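Local structure of Two-component system sensor histidine kinase (Bacteroides thetaiotaomicron, 3OTT) at residues Cys67-Asp72 against Asp113-Gly118; Tyr75-Met78 against Gly83-Val86; Gly494-Asn499 against Arg503-Leu508. The protein probably senses saccharides outside the cell through this extracellular part and passes the signal on as a histidine kinase that controls transcription. All blocks are in the same frame, centred on the assembly; numbering follows the deposited sequence.

Overall arrangement
Contacts 1 and 2 lie in the N-terminal seven-bladed beta-propeller, their centres about 9 Å apart, while contact 3 sits in the second propeller, its centre about 71 Å and 75 Å from theirs. Contact 2 ties two neighbouring strands within one blade by a backbone bond pair and apolar side chains; contact 1 joins the first strand of that blade to the next blade through side chains alone. Strands 67-71 and 75-79 share a sheet, and Y77 of contact 2 packs on I71 and L115 of contact 1. Both are buried, although D72, D113 and Y75 reach the second subunit. Contact 3, at a blade's outer edge, is partly buried and held by backbone hydrogen bonds with one long salt bridge.

Contact 1: Cys67-Asp72 against Asp113-Gly118; sequences CGVIID and DTLWLG
V69 and L115 meet through branched aliphatic tips, and the one ring here, the W116 indole, is turned to the other side of its strand, where Y170 meets it edge-to-face and F136 lies against it with the planes at about 25°. At the rim of the indole, NE1 donates to Q111 OE1. This is packing between blades of a beta-propeller: strand 67-71 is the first strand of one four-stranded blade, and 114-119 is the second strand of the next. The backbones stay well separated, with I71 CA and L115 CA 9.1 Å apart, and side chains alone bridge the space. V69 and L115 reach toward each other tip to tip, CG2 of V69 standing 3.6 Å from CD1 of L115. With CG anti to the backbone N (chi1 -175°), L115 carries its CD1 toward V69, and the same CD1 has I71 CD1 at 4.4 Å as a looser second neighbour. Toward the loop end the chemistry turns polar: D72 and D113 bring two acidic groups close, probably made tolerable by R374 of the second subunit, whose NH2 forms salt bridges to both, while Y327 OH of that subunit is hydrogen-bonded to D113 OD2. Between the two carboxylates, D72 OD1 and D113 OD1 lie 4.9 Å apart.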
loop_
_atom_site.group_PDB
_atom_site.type_symbol
_atom_site.label_atom_id
_atom_site.label_comp_id
_atom_site.label_asym_id
_atom_site.label_seq_id
_atom_site.Cartn_x
_atom_site.Cartn_y
_atom_site.Cartn_z
ATOM N N CYS B 67 13.738 26.685 8.385
ATOM C CA CYS B 67 13.355 25.351 8.007
ATOM C C CYS B 67 12.014 25.104 8.672
ATOM O O CYS B 67 11.644 25.858 9.571
ATOM C CB CYS B 67 14.376 24.333 8.527
ATOM S SG CYS B 67 14.411 24.219 10.326
ATOM N N GLY B 68 11.316 24.063 8.235
ATOM C CA GLY B 68 10.055 23.678 8.834
ATOM C C GLY B 68 9.698 22.248 8.533
ATOM O O GLY B 68 10.193 21.705 7.577
ATOM N N VAL B 69 8.858 21.639 9.375
ATOM C CA VAL B 69 8.173 20.408 9.054
ATOM C C VAL B 69 6.754 20.458 9.602
ATOM O O VAL B 69 6.494 21.188 10.550
ATOM C CB VAL B 69 8.817 19.124 9.677
ATOM C CG1 VAL B 69 10.029 18.779 8.956
ATOM C CG2 VAL B 69 9.050 19.261 11.163
ATOM N N ILE B 70 5.866 19.655 9.020
ATOM C CA ILE B 70 4.506 19.557 9.494
ATOM C C ILE B 70 4.435 18.378 10.497
ATOM O O ILE B 70 4.899 17.272 10.175
ATOM C CB ILE B 70 3.550 19.360 8.302
ATOM C CG1 ILE B 70 3.560 20.615 7.409
ATOM C CG2 ILE B 70 2.144 19.002 8.775
ATOM C CD1 ILE B 70 2.596 20.523 6.166
ATOM N N ILE B 71 3.808 18.623 11.658
ATOM C CA ILE B 71 3.678 17.675 12.750
ATOM C C ILE B 71 2.177 17.453 13.094
ATOM O O ILE B 71 1.392 18.399 13.140
ATOM C CB ILE B 71 4.457 18.225 14.033
ATOM C CG1 ILE B 71 5.978 18.327 13.817
ATOM C CG2 ILE B 71 4.158 17.466 15.271
ATOM C CD1 ILE B 71 6.619 17.092 13.294
ATOM N N ASP B 72 1.790 16.197 13.306
ATOM C CA ASP B 72 0.417 15.791 13.701
ATOM C C ASP B 72 -0.688 16.299 12.754
ATOM O O ASP B 72 -1.810 16.448 13.174
ATOM C CB ASP B 72 0.110 16.149 15.186
ATOM C CG ASP B 72 1.110 15.495 16.198
ATOM O OD1 ASP B 72 1.862 14.557 15.785
ATOM O OD2 ASP B 72 1.136 15.918 17.399
ATOM N N ASP B 113 8.166 8.934 15.325
ATOM C CA ASP B 113 7.583 9.946 16.213
ATOM C C ASP B 113 8.647 10.687 16.986
ATOM O O ASP B 113 8.417 11.147 18.063
ATOM C CB ASP B 113 6.631 9.270 17.157
ATOM C CG ASP B 113 5.487 10.182 17.592
ATOM O OD1 ASP B 113 5.064 11.032 16.813
ATOM O OD2 ASP B 113 5.007 10.013 18.719
ATOM N N THR B 114 9.845 10.756 16.406
ATOM C CA THR B 114 10.938 11.512 16.919
ATOM C C THR B 114 11.352 12.571 15.888
ATOM O O THR B 114 11.601 12.223 14.731
ATOM C CB THR B 114 12.118 10.595 17.193
ATOM O OG1 THR B 114 11.754 9.686 18.230
ATOM C CG2 THR B 114 13.240 11.393 17.705
ATOM N N LEU B 115 11.476 13.829 16.328
ATOM C CA LEU B 115 11.952 14.922 15.476
ATOM C C LEU B 115 13.423 15.255 15.799
ATOM O O LEU B 115 13.750 15.612 16.936
ATOM C CB LEU B 115 11.090 16.165 15.700
ATOM C CG LEU B 115 11.330 17.417 14.835
ATOM C CD1 LEU B 115 11.063 17.171 13.338
ATOM C CD2 LEU B 115 10.567 18.609 15.295
ATOM N N TRP B 116 14.285 15.120 14.782
ATOM C CA TRP B 116 15.676 15.489 14.828
ATOM C C TRP B 116 15.804 17.007 14.532
ATOM O O TRP B 116 15.215 17.506 13.571
ATOM C CB TRP B 116 16.478 14.693 13.772
ATOM C CG TRP B 116 16.728 13.233 14.117
ATOM C CD1 TRP B 116 15.858 12.183 13.931
ATOM C CD2 TRP B 116 17.905 12.670 14.738
ATOM N NE1 TRP B 116 16.421 11.013 14.381
ATOM C CE2 TRP B 116 17.684 11.269 14.856
ATOM C CE3 TRP B 116 19.132 13.193 15.147
ATOM C CZ2 TRP B 116 18.644 10.384 15.409
ATOM C CZ3 TRP B 116 20.102 12.309 15.726
ATOM C CH2 TRP B 116 19.834 10.916 15.836
ATOM N N LEU B 117 16.628 17.701 15.319
ATOM C CA LEU B 117 16.836 19.140 15.234
ATOM C C LEU B 117 18.312 19.347 15.102
ATOM O O LEU B 117 19.098 18.868 15.943
ATOM C CB LEU B 117 16.389 19.859 16.553
ATOM C CG LEU B 117 14.968 19.567 17.068
ATOM C CD1 LEU B 117 14.622 20.198 18.457
ATOM C CD2 LEU B 117 13.924 20.000 15.963
ATOM N N GLY B 118 18.698 20.071 14.058
ATOM C CA GLY B 118 20.062 20.540 13.912
ATOM C C GLY B 118 20.159 22.057 14.102
ATOM O O GLY B 118 19.409 22.826 13.475
#

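Contact 2: Tyr75-Met78 against Gly83-Val86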
loop_
_atom_site.group_PDB
_atom_site.type_symbol
_atom_site.label_atom_id
_atom_site.label_comp_id
_atom_site.label_asym_id
_atom_site.label_seq_id
_atom_site.Cartn_x
_atom_site.Cartn_y
_atom_site.Cartn_z
ATOM N N TYR B 75 0.343 21.100 12.867
ATOM C CA TYR B 75 1.319 22.166 13.241
ATOM C C TYR B 75 2.387 22.412 12.185
ATOM O O TYR B 75 2.800 21.514 11.470
ATOM C CB TYR B 75 2.046 21.874 14.573
ATOM C CG TYR B 75 1.152 21.515 15.743
ATOM C CD1 TYR B 75 0.411 22.503 16.434
ATOM C CD2 TYR B 75 1.059 20.200 16.185
ATOM C CE1 TYR B 75 -0.433 22.155 17.494
ATOM C CE2 TYR B 75 0.197 19.840 17.243
ATOM C CZ TYR B 75 -0.528 20.810 17.882
ATOM O OH TYR B 75 -1.311 20.389 18.943
ATOM N N LEU B 76 2.855 23.625 12.097
ATOM C CA LEU B 76 4.083 23.902 11.368
ATOM C C LEU B 76 5.111 24.190 12.447
ATOM O O LEU B 76 4.911 25.161 13.202
ATOM C CB LEU B 76 3.935 25.124 10.431
ATOM C CG LEU B 76 3.305 24.990 9.037
ATOM C CD1 LEU B 76 2.298 23.884 8.908
ATOM C CD2 LEU B 76 2.647 26.293 8.626
ATOM N N TYR B 77 6.100 23.301 12.596
ATOM C CA TYR B 77 7.270 23.511 13.448
ATOM C C TYR B 77 8.307 24.179 12.568
ATOM O O TYR B 77 8.710 23.632 11.533
ATOM C CB TYR B 77 7.853 22.151 13.998
ATOM C CG TYR B 77 7.174 21.610 15.241
ATOM C CD1 TYR B 77 5.778 21.639 15.369
ATOM C CD2 TYR B 77 7.923 21.049 16.272
ATOM C CE1 TYR B 77 5.135 21.163 16.535
ATOM C CE2 TYR B 77 7.330 20.528 17.424
ATOM C CZ TYR B 77 5.927 20.599 17.568
ATOM O OH TYR B 77 5.326 20.106 18.728
ATOM N N MET B 78 8.771 25.340 12.978
ATOM C CA MET B 78 9.661 26.142 12.145
ATOM C C MET B 78 10.899 26.573 12.929
ATOM O O MET B 78 10.772 27.068 14.057
ATOM C CB MET B 78 8.887 27.382 11.667
ATOM C CG MET B 78 7.600 26.995 10.859
ATOM S SD MET B 78 6.755 28.515 10.457
ATOM C CE MET B 78 5.938 28.952 12.006
ATOM N N GLY B 83 14.510 29.503 18.389
ATOM C CA GLY B 83 14.352 28.098 18.633
ATOM C C GLY B 83 13.412 27.518 17.627
ATOM O O GLY B 83 13.755 27.316 16.452
ATOM N N ILE B 84 12.231 27.225 18.111
ATOM C CA ILE B 84 11.220 26.636 17.297
ATOM C C ILE B 84 9.942 27.353 17.531
ATOM O O ILE B 84 9.478 27.460 18.634
ATOM C CB ILE B 84 11.052 25.150 17.590
ATOM C CG1 ILE B 84 12.306 24.416 17.123
ATOM C CG2 ILE B 84 9.760 24.616 16.938
ATOM C CD1 ILE B 84 12.217 22.955 17.187
ATOM N N LEU B 85 9.384 27.850 16.451
ATOM C CA LEU B 85 8.136 28.530 16.480
ATOM C C LEU B 85 7.090 27.528 16.006
ATOM O O LEU B 85 7.256 26.897 14.952
ATOM C CB LEU B 85 8.269 29.698 15.528
ATOM C CG LEU B 85 7.173 30.736 15.532
ATOM C CD1 LEU B 85 7.002 31.412 16.943
ATOM C CD2 LEU B 85 7.528 31.733 14.385
ATOM N N VAL B 86 6.065 27.297 16.820
ATOM C CA VAL B 86 5.047 26.339 16.498
ATOM C C VAL B 86 3.701 26.991 16.072
ATOM O O VAL B 86 3.044 27.699 16.864
ATOM C CB VAL B 86 4.854 25.355 17.646
ATOM C CG1 VAL B 86 3.692 24.425 17.365
ATOM C CG2 VAL B 86 6.150 24.560 17.867
#
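V86 and Y77 form the apolar centre: CG2 of V86 sits over one face of the Y77 ring in a CH-pi contact, 3.8 Å from the centroid and only 11° off the normal. The two belong to the antiparallel beta hairpin 75-79/84-88, the middle pair of strands in a propeller blade, where they make a non-hydrogen-bonded pair with their side chains alongside each other. The other methyl of V86 divides itself between two tyrosines, CG1 lying 3.7 Å from Y77 CE1 and 3.9 Å from Y75 CD1. Y75 CB lies at the edge of the Y77 ring, in its plane, and I84 CG2 approaches Y77 CD2 obliquely. Since Y77 also packs on L115 of the next blade, an alanine here would probably leave V86 CG2 without its aromatic seat and open a gap between the hairpin and L115. On the other face of the sheet, M78 bends at chi3 (-78°) and brings CE to 4.0 Å from L85 CD2. Beyond the side chains, Q96 grips the outer edge of 84-86, OE1 accepting from V86 N and NE2 donating to I84 O, and Y75 OH is hydrogen-bonded to H372 NE2 of the second subunit. M78 and L85 close a hydrogen-bonded pair: M78 N donates to L85 O, L85 N to M78 O at 2.9 Å, and I84 CA adds a CA-H...O contact to M78 O at 3.3 Å.

Contact 3: Gly494-Asn499 against Arg503-Leu508; sequences GIDKIN and REVTKL
N499 N donates to E504 O in a nearly straight bond (174°), and R503 N donates to N499 O at 2.6 Å, a shorter but bent bond (137°). Further along, the bonds fall in regular pairs: K497 N to T506 O and T506 N to K497 O, then I495 N to L508 O and L508 N to I495 O, the last of them 2.9 Å long. Charge is added at D496, whose OD1 makes a long salt bridge of 3.9 Å to K507 NZ. S470 OG is hydrogen-bonded to both of these groups, and NZ is held as well by K493 O and N492 OD1, so the ammonium is fixed mainly from outside the hairpin. The aliphatic stem of K507 runs past the D496 carboxylate, K507 CB lying 3.6 Å from D496 OD1.

The two strands are the third and fourth of a propeller blade, 504-508 forming its outer edge in this chain. R503 and E504 both face N499, which is a G1 beta bulge, and R503 takes the positive phi (78°) of its first position. In the turn, N499 OD1 accepts from R501 N and T502 N. The R503 side chain leaves its CA away from 494-499; its NH2 bonds to N462 O and its guanidinium makes a cation-pi contact with Y463.

The packing divides by face. K497 and L508 share one, with K497 CE 4.1 Å from L508 CD1 and W486 of the adjacent strand touching both. D496, I498 and V505 share the other, where I498 CG1 and V505 CG1 stand 4.4 Å apart. At the far end G494 CA lies 3.3 Å from L508 O, where a CB would collide with that oxygen.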
loop_
_atom_site.group_PDB
_atom_site.type_symbol
_atom_site.label_atom_id
_atom_site.label_comp_id
_atom_site.label_asym_id
_atom_site.label_seq_id
_atom_site.Cartn_x
_atom_site.Cartn_y
_atom_site.Cartn_z
ATOM N N GLY B 494 -9.738 -12.365 -43.162
ATOM C CA GLY B 494 -10.995 -11.693 -43.357
ATOM C C GLY B 494 -11.775 -11.605 -42.035
ATOM O O GLY B 494 -11.221 -11.855 -40.937
ATOM N N ILE B 495 -13.048 -11.253 -42.150
ATOM C CA ILE B 495 -14.010 -11.250 -41.025
ATOM C C ILE B 495 -15.315 -11.897 -41.506
ATOM O O ILE B 495 -15.640 -11.899 -42.689
ATOM C CB ILE B 495 -14.255 -9.789 -40.399
ATOM C CG1 ILE B 495 -14.775 -8.830 -41.446
ATOM C CG2 ILE B 495 -12.959 -9.186 -39.706
ATOM C CD1 ILE B 495 -15.135 -7.432 -40.858
ATOM N N ASP B 496 -16.038 -12.502 -40.585
ATOM C CA ASP B 496 -17.209 -13.258 -40.957
ATOM C C ASP B 496 -18.398 -12.334 -40.757
ATOM O O ASP B 496 -18.348 -11.445 -39.894
ATOM C CB ASP B 496 -17.315 -14.563 -40.132
ATOM C CG ASP B 496 -16.428 -15.729 -40.706
ATOM O OD1 ASP B 496 -15.795 -15.556 -41.762
ATOM O OD2 ASP B 496 -16.353 -16.841 -40.104
ATOM N N LYS B 497 -19.426 -12.528 -41.580
ATOM C CA LYS B 497 -20.661 -11.771 -41.523
ATOM C C LYS B 497 -21.777 -12.781 -41.333
ATOM O O LYS B 497 -21.943 -13.690 -42.164
ATOM C CB LYS B 497 -20.895 -10.939 -42.787
ATOM C CG LYS B 497 -22.289 -10.229 -42.791
ATOM C CD LYS B 497 -22.628 -9.322 -44.011
ATOM C CE LYS B 497 -22.860 -10.107 -45.291
ATOM N NZ LYS B 497 -24.248 -10.454 -45.470
ATOM N N ILE B 498 -22.488 -12.654 -40.212
ATOM C CA ILE B 498 -23.660 -13.458 -39.949
ATOM C C ILE B 498 -24.992 -12.698 -40.195
ATOM O O ILE B 498 -25.204 -11.569 -39.720
ATOM C CB ILE B 498 -23.690 -13.945 -38.498
ATOM C CG1 ILE B 498 -22.450 -14.731 -38.180
ATOM C CG2 ILE B 498 -24.950 -14.829 -38.249
ATOM C CD1 ILE B 498 -22.361 -15.075 -36.764
ATOM N N ASN B 499 -25.873 -13.318 -40.942
ATOM C CA ASN B 499 -27.229 -12.827 -41.068
ATOM C C ASN B 499 -28.031 -13.695 -40.106
ATOM O O ASN B 499 -28.289 -14.846 -40.387
ATOM C CB ASN B 499 -27.718 -12.903 -42.502
ATOM C CG ASN B 499 -29.166 -12.482 -42.657
ATOM O OD1 ASN B 499 -29.987 -12.704 -41.763
ATOM N ND2 ASN B 499 -29.496 -11.891 -43.824
ATOM N N ARG B 503 -29.321 -17.216 -40.907
ATOM C CA ARG B 503 -28.252 -17.952 -40.283
ATOM C C ARG B 503 -27.110 -18.159 -41.271
ATOM O O ARG B 503 -26.196 -18.951 -41.005
ATOM C CB ARG B 503 -28.733 -19.297 -39.729
ATOM C CG ARG B 503 -29.824 -19.164 -38.662
ATOM C CD ARG B 503 -29.788 -20.366 -37.737
ATOM N NE ARG B 503 -28.584 -20.306 -36.901
ATOM C CZ ARG B 503 -28.059 -21.327 -36.206
ATOM N NH1 ARG B 503 -28.617 -22.544 -36.238
ATOM N NH2 ARG B 503 -26.954 -21.112 -35.479
ATOM N N GLU B 504 -27.187 -17.479 -42.410
ATOM C CA GLU B 504 -26.117 -17.519 -43.378
ATOM C C GLU B 504 -24.863 -16.800 -42.830
ATOM O O GLU B 504 -24.960 -15.692 -42.230
ATOM C CB GLU B 504 -26.572 -16.845 -44.676
ATOM C CG GLU B 504 -25.589 -17.102 -45.827
ATOM C CD GLU B 504 -25.819 -16.230 -47.080
ATOM O OE1 GLU B 504 -26.996 -16.019 -47.505
ATOM O OE2 GLU B 504 -24.792 -15.780 -47.647
ATOM N N VAL B 505 -23.710 -17.418 -43.069
ATOM C CA VAL B 505 -22.395 -16.895 -42.713
ATOM C C VAL B 505 -21.539 -16.661 -43.949
ATOM O O VAL B 505 -21.277 -17.589 -44.714
ATOM C CB VAL B 505 -21.637 -17.862 -41.790
ATOM C CG1 VAL B 505 -20.387 -17.172 -41.201
ATOM C CG2 VAL B 505 -22.582 -18.371 -40.655
ATOM N N THR B 506 -21.060 -15.432 -44.125
ATOM C CA THR B 506 -20.209 -15.143 -45.263
ATOM C C THR B 506 -18.812 -14.625 -44.793
ATOM O O THR B 506 -18.736 -13.829 -43.860
ATOM C CB THR B 506 -20.850 -14.089 -46.158
ATOM O OG1 THR B 506 -22.229 -14.410 -46.367
ATOM C CG2 THR B 506 -20.133 -14.069 -47.538
ATOM N N LYS B 507 -17.746 -15.048 -45.464
ATOM C CA LYS B 507 -16.399 -14.598 -45.145
ATOM C C LYS B 507 -16.061 -13.482 -46.068
ATOM O O LYS B 507 -16.010 -13.730 -47.250
ATOM C CB LYS B 507 -15.373 -15.719 -45.364
ATOM C CG LYS B 507 -13.914 -15.264 -45.175
ATOM C CD LYS B 507 -12.905 -16.408 -45.478
ATOM C CE LYS B 507 -12.779 -17.399 -44.338
ATOM N NZ LYS B 507 -12.320 -16.699 -43.115
ATOM N N LEU B 508 -15.786 -12.275 -45.548
ATOM C CA LEU B 508 -15.493 -11.123 -46.404
ATOM C C LEU B 508 -14.096 -10.472 -46.190
ATOM O O LEU B 508 -13.522 -10.590 -45.135
ATOM C CB LEU B 508 -16.576 -10.064 -46.239
ATOM C CG LEU B 508 -17.978 -10.382 -46.805
ATOM C CD1 LEU B 508 -18.926 -9.433 -46.111
ATOM C CD2 LEU B 508 -18.048 -10.269 -48.341
#